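Local coordinates for protein calcium dodecin (Mycobacterium tuberculosis, PDB 3ONR) that binds calcium ions at the interfaces between subunits of a hollow spherical dodecamer and may also sequester other small ligands, at residues S3-D9 with L60-M66; A21-V26 with R57-E61. The protein carries 2 engineered substitutions. All coordinates share one frame; numbering follows the deposited sequence.

Contact 1 (S3-D9 with L60-M66)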
ATOM      1  N   SER A   3      11.586  18.776  21.995  1.00 46.90           N
ATOM      2  CA  SER A   3      10.775  19.198  20.816  1.00 43.26           C
ATOM      3  C   SER A   3       9.924  18.036  20.256  1.00 37.21           C
ATOM      4  O   SER A   3      10.428  17.028  19.800  1.00 36.81           O
ATOM      5  CB  SER A   3      11.645  19.800  19.702  1.00 44.32           C
ATOM      6  OG  SER A   3      12.487  20.795  20.279  1.00 50.04           O
ATOM      7  N   VAL A   4       8.631  18.236  20.331  1.00 32.84           N
ATOM      8  CA  VAL A   4       7.645  17.341  19.739  1.00 26.91           C
ATOM      9  C   VAL A   4       6.848  18.087  18.689  1.00 24.90           C
ATOM     10  O   VAL A   4       6.541  19.263  18.888  1.00 23.79           O
ATOM     11  CB  VAL A   4       6.720  16.803  20.896  1.00 26.79           C
ATOM     12  CG1 VAL A   4       5.586  15.949  20.281  1.00 24.48           C
ATOM     13  CG2 VAL A   4       7.556  16.003  21.859  1.00 25.74           C
ATOM     14  N   TYR A   5       6.428  17.427  17.594  1.00 20.03           N
ATOM     15  CA  TYR A   5       5.806  18.093  16.489  1.00 18.69           C
ATOM     16  C   TYR A   5       4.426  17.486  16.189  1.00 19.01           C
ATOM     17  O   TYR A   5       4.181  16.305  16.510  1.00 18.02           O
ATOM     18  CB  TYR A   5       6.625  17.884  15.238  1.00 20.38           C
ATOM     19  CG  TYR A   5       8.034  18.394  15.408  1.00 22.21           C
ATOM     20  CD1 TYR A   5       9.007  17.624  16.046  1.00 27.06           C
ATOM     21  CD2 TYR A   5       8.407  19.636  14.825  1.00 29.94           C
ATOM     22  CE1 TYR A   5      10.282  18.116  16.230  1.00 32.58           C
ATOM     23  CE2 TYR A   5       9.705  20.176  15.044  1.00 32.35           C
ATOM     24  CZ  TYR A   5      10.633  19.387  15.689  1.00 35.86           C
ATOM     25  OH  TYR A   5      11.948  19.846  15.893  1.00 43.38           O
ATOM     26  N   LYS A   6       3.560  18.301  15.651  1.00 18.18           N
ATOM     27  CA  LYS A   6       2.246  17.835  15.230  1.00 18.38           C
ATOM     28  C   LYS A   6       2.229  17.734  13.743  1.00 17.05           C
ATOM     29  O   LYS A   6       2.902  18.516  13.050  1.00 18.93           O
ATOM     30  CB  LYS A   6       1.170  18.830  15.712  1.00 19.46           C
ATOM     31  CG  LYS A   6      -0.253  18.336  15.326  1.00 27.08           C
ATOM     32  CD  LYS A   6      -1.290  19.108  16.138  1.00 33.33           C
ATOM     33  CE  LYS A   6      -2.660  18.942  15.534  1.00 37.86           C
ATOM     34  NZ  LYS A   6      -3.260  17.627  15.738  1.00 39.41           N
ATOM     35  N   VAL A   7       1.559  16.728  13.220  1.00 16.07           N
ATOM     36  CA  VAL A   7       1.550  16.532  11.743  1.00 16.38           C
ATOM     37  C   VAL A   7       0.101  16.681  11.308  1.00 19.55           C
ATOM     38  O   VAL A   7      -0.790  15.937  11.837  1.00 20.71           O
ATOM     39  CB  VAL A   7       1.976  15.033  11.402  1.00 18.07           C
ATOM     40  CG1 VAL A   7       1.983  14.782   9.828  1.00 21.28           C
ATOM     41  CG2 VAL A   7       3.283  14.779  11.995  1.00 18.05           C
ATOM     42  N   ILE A   8      -0.149  17.513  10.294  1.00 18.98           N
ATOM     43  CA  ILE A   8      -1.521  17.463   9.811  1.00 20.91           C
ATOM     44  C   ILE A   8      -1.567  17.406   8.286  1.00 20.77           C
ATOM     45  O   ILE A   8      -0.551  17.651   7.619  1.00 20.28           O
ATOM     46  CB  ILE A   8      -2.235  18.738  10.239  1.00 22.51           C
ATOM     47  CG1 ILE A   8      -1.472  19.915   9.667  1.00 24.71           C
ATOM     48  CG2 ILE A   8      -2.308  18.833  11.724  1.00 24.68           C
ATOM     49  CD1 ILE A   8      -2.323  21.141   9.615  1.00 31.44           C
ATOM     50  N   ASP A   9      -2.753  17.095   7.791  1.00 17.50           N
ATOM     51  CA  ASP A   9      -3.028  17.001   6.374  1.00 18.72           C
ATOM     52  C   ASP A   9      -3.956  18.211   6.000  1.00 16.25           C
ATOM     53  O   ASP A   9      -4.872  18.532   6.760  1.00 18.24           O
ATOM     54  CB  ASP A   9      -3.763  15.727   6.134  1.00 18.70           C
ATOM     55  CG  ASP A   9      -2.792  14.503   5.904  1.00 29.31           C
ATOM     56  OD1 ASP A   9      -1.549  14.660   6.001  1.00 27.60           O
ATOM     57  OD2 ASP A   9      -3.323  13.409   5.613  1.00 35.09           O
ATOM     58  N   LEU A  60      -1.857  17.759   1.185  1.00 15.63           N
ATOM     59  CA  LEU A  60      -0.469  17.896   1.597  1.00 17.14           C
ATOM     60  C   LEU A  60      -0.307  17.512   3.086  1.00 16.25           C
ATOM     61  O   LEU A  60      -1.173  17.780   3.875  1.00 16.40           O
ATOM     62  CB  LEU A  60      -0.015  19.328   1.513  1.00 17.27           C
ATOM     63  CG  LEU A  60      -0.124  20.013   0.102  1.00 18.82           C
ATOM     64  CD1 LEU A  60       0.279  21.435   0.198  1.00 22.50           C
ATOM     65  CD2 LEU A  60       0.805  19.266  -0.889  1.00 19.73           C
ATOM     66  N   GLU A  61       0.826  16.935   3.414  1.00 15.67           N
ATOM     67  CA  GLU A  61       1.106  16.644   4.863  1.00 17.03           C
ATOM     68  C   GLU A  61       2.240  17.605   5.280  1.00 17.43           C
ATOM     69  O   GLU A  61       3.276  17.672   4.600  1.00 18.01           O
ATOM     70  CB  GLU A  61       1.556  15.183   4.986  1.00 20.13           C
ATOM     71  CG  GLU A  61       1.856  14.736   6.408  1.00 22.50           C
ATOM     72  CD  GLU A  61       2.479  13.330   6.519  1.00 31.82           C
ATOM     73  OE1 GLU A  61       3.416  13.159   7.306  1.00 37.63           O
ATOM     74  OE2 GLU A  61       2.035  12.368   5.874  1.00 39.46           O
ATOM     75  N   VAL A  62       2.062  18.326   6.385  1.00 15.69           N
ATOM     76  CA  VAL A  62       3.105  19.206   6.923  1.00 17.38           C
ATOM     77  C   VAL A  62       3.199  18.934   8.438  1.00 17.83           C
ATOM     78  O   VAL A  62       2.241  18.447   9.042  1.00 17.71           O
ATOM     79  CB  VAL A  62       2.755  20.755   6.704  1.00 19.30           C
ATOM     80  CG1 VAL A  62       2.732  21.031   5.184  1.00 18.51           C
ATOM     81  CG2 VAL A  62       1.379  21.074   7.321  1.00 22.20           C
ATOM     82  N   SER A  63       4.337  19.292   9.028  1.00 18.32           N
ATOM     83  CA  SER A  63       4.457  19.190  10.492  1.00 20.02           C
ATOM     84  C   SER A  63       5.039  20.456  11.075  1.00 21.64           C
ATOM     85  O   SER A  63       5.680  21.239  10.359  1.00 23.68           O
ATOM     86  CB  SER A  63       5.298  17.991  10.854  1.00 22.46           C
ATOM     87  OG  SER A  63       6.566  18.062  10.202  1.00 25.86           O
ATOM     88  N   PHE A  64       4.860  20.664  12.374  1.00 22.68           N
ATOM     89  CA  PHE A  64       5.368  21.880  13.047  1.00 23.10           C
ATOM     90  C   PHE A  64       5.494  21.598  14.507  1.00 23.69           C
ATOM     91  O   PHE A  64       4.841  20.690  15.055  1.00 22.66           O
ATOM     92  CB  PHE A  64       4.366  23.089  12.857  1.00 22.65           C
ATOM     93  CG  PHE A  64       2.897  22.719  13.076  1.00 22.29           C
ATOM     94  CD1 PHE A  64       2.319  22.797  14.330  1.00 23.49           C
ATOM     95  CD2 PHE A  64       2.165  22.183  12.060  1.00 24.72           C
ATOM     96  CE1 PHE A  64       1.003  22.391  14.542  1.00 26.39           C
ATOM     97  CE2 PHE A  64       0.833  21.799  12.255  1.00 26.88           C
ATOM     98  CZ  PHE A  64       0.259  21.885  13.483  1.00 23.93           C
ATOM     99  N   LYS A  65       6.400  22.311  15.116  1.00 23.58           N
ATOM    100  CA  LYS A  65       6.607  22.189  16.600  1.00 25.39           C
ATOM    101  C   LYS A  65       5.312  22.459  17.388  1.00 24.41           C
ATOM    102  O   LYS A  65       4.561  23.382  17.048  1.00 23.09           O
ATOM    103  CB  LYS A  65       7.706  23.163  17.015  1.00 27.98           C
ATOM    104  CG  LYS A  65       8.365  22.869  18.342  1.00 37.36           C
ATOM    105  CD  LYS A  65       9.822  23.367  18.302  1.00 45.24           C
ATOM    106  CE  LYS A  65      10.468  23.174  19.623  1.00 53.46           C
ATOM    107  NZ  LYS A  65      11.858  23.706  19.514  1.00 56.84           N
ATOM    108  N   MET A  66       5.036  21.644  18.424  1.00 25.51           N
ATOM    109  CA  MET A  66       3.893  21.879  19.340  1.00 27.97           C
ATOM    110  C   MET A  66       4.289  22.937  20.301  1.00 30.96           C
ATOM    111  O   MET A  66       5.262  22.751  20.955  1.00 33.42           O
ATOM    112  CB  MET A  66       3.638  20.667  20.233  1.00 30.03           C
ATOM    113  CG  MET A  66       3.104  19.452  19.489  1.00 30.61           C
ATOM    114  SD  MET A  66       2.716  18.124  20.699  1.00 39.70           S
ATOM    115  CE  MET A  66       1.700  17.395  19.445  1.00 26.38           C
TER
HETATM  116  O   HOH W   1       7.485  21.098  21.424  1.00 10.91           O
HETATM  117  O   HOH W   2      -0.932  11.956   5.527  1.00 21.79           O
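K6 pairs with F64, and I8 with V62, through two hydrogen bonds each, which makes them the hydrogen-bonded pairs of an antiparallel ladder; Y5 with K65, V7 with S63 and D9 with E61 alternate with them as non-hydrogen-bonded pairs. The N-to-C directions of the two strand segments are 153° apart. K6 N to F64 O is 2.8 Å, and a further bond from M66 N to V4 O, nearly straight at 174°, carries the pairing past the end of strand 60-65. Between these bonds, alpha-carbon hydrogens also turn to carbonyls, as from S63 CA to K6 O at 3.1 Å. Y5 and V7 ladder with a strand of one neighbouring subunit and D9 with one of another, so the sheet runs on across these interfaces of the dodecamer.

Apolar packing gathers on the face that bears K6, I8, V62 and F64. The F64 side chain, its CG set between backbone N and carbonyl carbon (chi1 45°), lies alongside K6, with K6 O over one ring face and I8 CG1 at the ring edge, 3.9 Å from CE2. L72 of a neighbouring subunit packs on K6, I8 and F64. Farther along, M66 brings its sulfur obliquely against V4, SD to CG1 3.6 Å.

Polar side chains occupy the margins. K65 stretches out to S3 in a weak hydrogen bond, NZ to OG 3.1 Å. On the other face, V7 CG1 merely packs 3.3 Å from E61 OE1, whose polar partner is K59 NZ of a second subunit, in a salt bridge. The carboxylates of D9 and E61 are tilted against each other, with D9 OD1 4.3 Å from E61 OE2. A water lies beside both, 3.0 Å from E61 OE2 and close to D9 OD2; together with K59 of the neighbouring subunit it probably offsets the like charges.

Contact 2 (A21-V26 with R57-E61)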
ATOM      1  N   ALA A  21      -2.726  25.307  -6.165  1.00 22.29           N
ATOM      2  CA  ALA A  21      -3.505  24.748  -5.049  1.00 21.12           C
ATOM      3  C   ALA A  21      -2.541  24.444  -3.887  1.00 19.89           C
ATOM      4  O   ALA A  21      -2.783  24.862  -2.724  1.00 20.86           O
ATOM      5  CB  ALA A  21      -4.242  23.490  -5.510  1.00 20.61           C
ATOM      6  N   ALA A  22      -1.409  23.820  -4.221  1.00 19.29           N
ATOM      7  CA  ALA A  22      -0.410  23.485  -3.172  1.00 19.34           C
ATOM      8  C   ALA A  22       0.199  24.733  -2.531  1.00 20.49           C
ATOM      9  O   ALA A  22       0.360  24.758  -1.299  1.00 20.13           O
ATOM     10  CB  ALA A  22       0.720  22.596  -3.755  1.00 21.06           C
ATOM     11  N   ALA A  23       0.587  25.726  -3.336  1.00 20.76           N
ATOM     12  CA  ALA A  23       1.195  26.952  -2.789  1.00 23.12           C
ATOM     13  C   ALA A  23       0.203  27.676  -1.901  1.00 22.51           C
ATOM     14  O   ALA A  23       0.610  28.249  -0.871  1.00 23.48           O
ATOM     15  CB  ALA A  23       1.696  27.880  -3.883  1.00 25.09           C
ATOM     16  N   GLU A  24      -1.080  27.623  -2.250  1.00 21.57           N
ATOM     17  CA  GLU A  24      -2.138  28.297  -1.436  1.00 25.76           C
ATOM     18  C   GLU A  24      -2.205  27.630  -0.060  1.00 22.88           C
ATOM     19  O   GLU A  24      -2.272  28.352   0.932  1.00 22.16           O
ATOM     20  CB  GLU A  24      -3.523  28.171  -2.088  1.00 25.82           C
ATOM     21  CG  GLU A  24      -3.679  28.924  -3.423  1.00 34.52           C
ATOM     22  CD  GLU A  24      -3.790  30.382  -3.318  1.00 39.62           C
ATOM     23  OE1 GLU A  24      -3.968  31.011  -4.381  1.00 38.97           O
ATOM     24  OE2 GLU A  24      -3.737  30.913  -2.178  1.00 39.83           O
ATOM     25  N   ALA A  25      -2.243  26.295  -0.061  1.00 22.40           N
ATOM     26  CA  ALA A  25      -2.245  25.489   1.199  1.00 21.62           C
ATOM     27  C   ALA A  25      -1.003  25.816   2.034  1.00 22.36           C
ATOM     28  O   ALA A  25      -1.123  26.127   3.223  1.00 22.70           O
ATOM     29  CB  ALA A  25      -2.309  24.006   0.932  1.00 20.09           C
ATOM     30  N   VAL A  26       0.176  25.722   1.420  1.00 22.06           N
ATOM     31  CA  VAL A  26       1.410  26.113   2.181  1.00 25.41           C
ATOM     32  C   VAL A  26       1.404  27.525   2.717  1.00 25.45           C
ATOM     33  O   VAL A  26       1.727  27.732   3.899  1.00 25.61           O
ATOM     34  CB  VAL A  26       2.696  25.906   1.343  1.00 26.32           C
ATOM     35  CG1 VAL A  26       3.889  26.535   2.039  1.00 28.87           C
ATOM     36  CG2 VAL A  26       2.870  24.389   1.017  1.00 26.80           C
ATOM     37  N   ARG A  57      -7.404  19.927  -6.827  1.00 19.40           N
ATOM     38  CA  ARG A  57      -7.336  19.885  -5.360  1.00 19.44           C
ATOM     39  C   ARG A  57      -6.155  18.983  -4.946  1.00 17.85           C
ATOM     40  O   ARG A  57      -5.860  17.974  -5.606  1.00 18.35           O
ATOM     41  CB  ARG A  57      -8.619  19.299  -4.757  1.00 19.23           C
ATOM     42  CG  ARG A  57      -9.924  20.036  -5.235  1.00 20.72           C
ATOM     43  CD  ARG A  57     -11.152  19.663  -4.383  1.00 26.05           C
ATOM     44  NE  ARG A  57     -11.491  18.246  -4.511  1.00 26.54           N
ATOM     45  CZ  ARG A  57     -12.630  17.690  -4.105  1.00 32.84           C
ATOM     46  NH1 ARG A  57     -13.591  18.458  -3.557  1.00 29.40           N
ATOM     47  NH2 ARG A  57     -12.792  16.357  -4.245  1.00 28.71           N
ATOM     48  N   ILE A  58      -5.415  19.371  -3.899  1.00 17.43           N
ATOM     49  CA  ILE A  58      -4.208  18.593  -3.550  1.00 15.57           C
ATOM     50  C   ILE A  58      -4.070  18.516  -2.016  1.00 17.72           C
ATOM     51  O   ILE A  58      -4.241  19.532  -1.369  1.00 17.28           O
ATOM     52  CB  ILE A  58      -2.943  19.151  -4.222  1.00 16.33           C
ATOM     53  CG1 ILE A  58      -1.711  18.286  -3.926  1.00 15.73           C
ATOM     54  CG2 ILE A  58      -2.650  20.611  -3.724  1.00 13.90           C
ATOM     55  CD1 ILE A  58      -0.559  18.621  -4.935  1.00 17.31           C
ATOM     56  N   LYS A  59      -3.883  17.289  -1.508  1.00 14.98           N
ATOM     57  CA  LYS A  59      -3.791  17.032  -0.051  1.00 14.68           C
ATOM     58  C   LYS A  59      -2.289  16.960   0.207  1.00 14.44           C
ATOM     59  O   LYS A  59      -1.550  16.154  -0.461  1.00 14.87           O
ATOM     60  CB  LYS A  59      -4.479  15.684   0.313  1.00 15.80           C
ATOM     61  CG  LYS A  59      -4.364  15.396   1.813  1.00 18.57           C
ATOM     62  CD  LYS A  59      -5.455  14.452   2.261  1.00 29.76           C
ATOM     63  CE  LYS A  59      -5.256  13.075   1.766  1.00 33.64           C
ATOM     64  NZ  LYS A  59      -6.300  12.159   2.438  1.00 35.46           N
ATOM     65  N   LEU A  60      -1.857  17.759   1.185  1.00 15.63           N
ATOM     66  CA  LEU A  60      -0.469  17.896   1.597  1.00 17.14           C
ATOM     67  C   LEU A  60      -0.307  17.512   3.086  1.00 16.25           C
ATOM     68  O   LEU A  60      -1.173  17.780   3.875  1.00 16.40           O
ATOM     69  CB  LEU A  60      -0.015  19.328   1.513  1.00 17.27           C
ATOM     70  CG  LEU A  60      -0.124  20.013   0.102  1.00 18.82           C
ATOM     71  CD1 LEU A  60       0.279  21.435   0.198  1.00 22.50           C
ATOM     72  CD2 LEU A  60       0.805  19.266  -0.889  1.00 19.73           C
ATOM     73  N   GLU A  61       0.826  16.935   3.414  1.00 15.67           N
ATOM     74  CA  GLU A  61       1.106  16.644   4.863  1.00 17.03           C
ATOM     75  C   GLU A  61       2.240  17.605   5.280  1.00 17.43           C
ATOM     76  O   GLU A  61       3.276  17.672   4.600  1.00 18.01           O
ATOM     77  CB  GLU A  61       1.556  15.183   4.986  1.00 20.13           C
ATOM     78  CG  GLU A  61       1.856  14.736   6.408  1.00 22.50           C
ATOM     79  CD  GLU A  61       2.479  13.330   6.519  1.00 31.82           C
ATOM     80  OE1 GLU A  61       3.416  13.159   7.306  1.00 37.63           O
ATOM     81  OE2 GLU A  61       2.035  12.368   5.874  1.00 39.46           O
TER
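I58 and L60, two residues apart on strand 57-61, both point toward helix 21-26 and offer it mainly one methyl group each. I58 CG2 faces the first turn of the segment: it lies 3.7 Å from A21 CB and touches the backbone as well, reaching A22 N at 3.5 Å. The branch is steered there by the first torsion of I58, which sets CG1 anti to the backbone N (chi1 -176°) and leaves CG2 between that N and the carbonyl carbon, on the helix side.

L60 reaches the helix chiefly through CD1. L60 CD1 sits among A22, A25 and V26, 3.7 Å from A25 CB and 3.6 Å from A22 O; that carbonyl oxygen is already engaged within the helix by V26 N. V26 meets L60 at about a right angle, CG2 to CD1 4.0 Å.

Here helix 18-32 packs on one face of the antiparallel three-stranded sheet, in the beta-alpha-beta-beta order of the dodecin fold, the segment axes 8.2 Å apart and at 44° to each other. The small side chains of A21, A22 and A25 are consistent with the close approach, which brings I58 CG2 and L60 CD1 onto the helix backbone.

Alternation along the strand sends R57 and K59 away from the helix, where R57 forms a salt bridge with D45 and K59 another with E61 of a neighbouring subunit. V41, from the adjoining strand 38-48, touches both I58 and L60 on the helix-facing side, while W18 and M46 of a further subunit pack against I58 and A22 respectively.

In the fold
Strand 54-65 is common to both contacts, which share L60 and E61 and have centres 15 Å apart. Contact 1 joins its later half to strand 4-14, outermost in the sheet of this chain but extended by other subunits, whereas contact 2 packs residues 57-61 of it against helix 18-32, the element that follows strand 4-14 in the chain. They touch where D9 OD2 of contact 1 lies 4.1 Å from K59 CD of contact 2. The calcium ion lies about 9 Å from the side chain of I58 in contact 2 and about 12 Å from that of the shared L60, and A22 lies about 6 Å, side chain to side chain, from the calcium-binding residue E19.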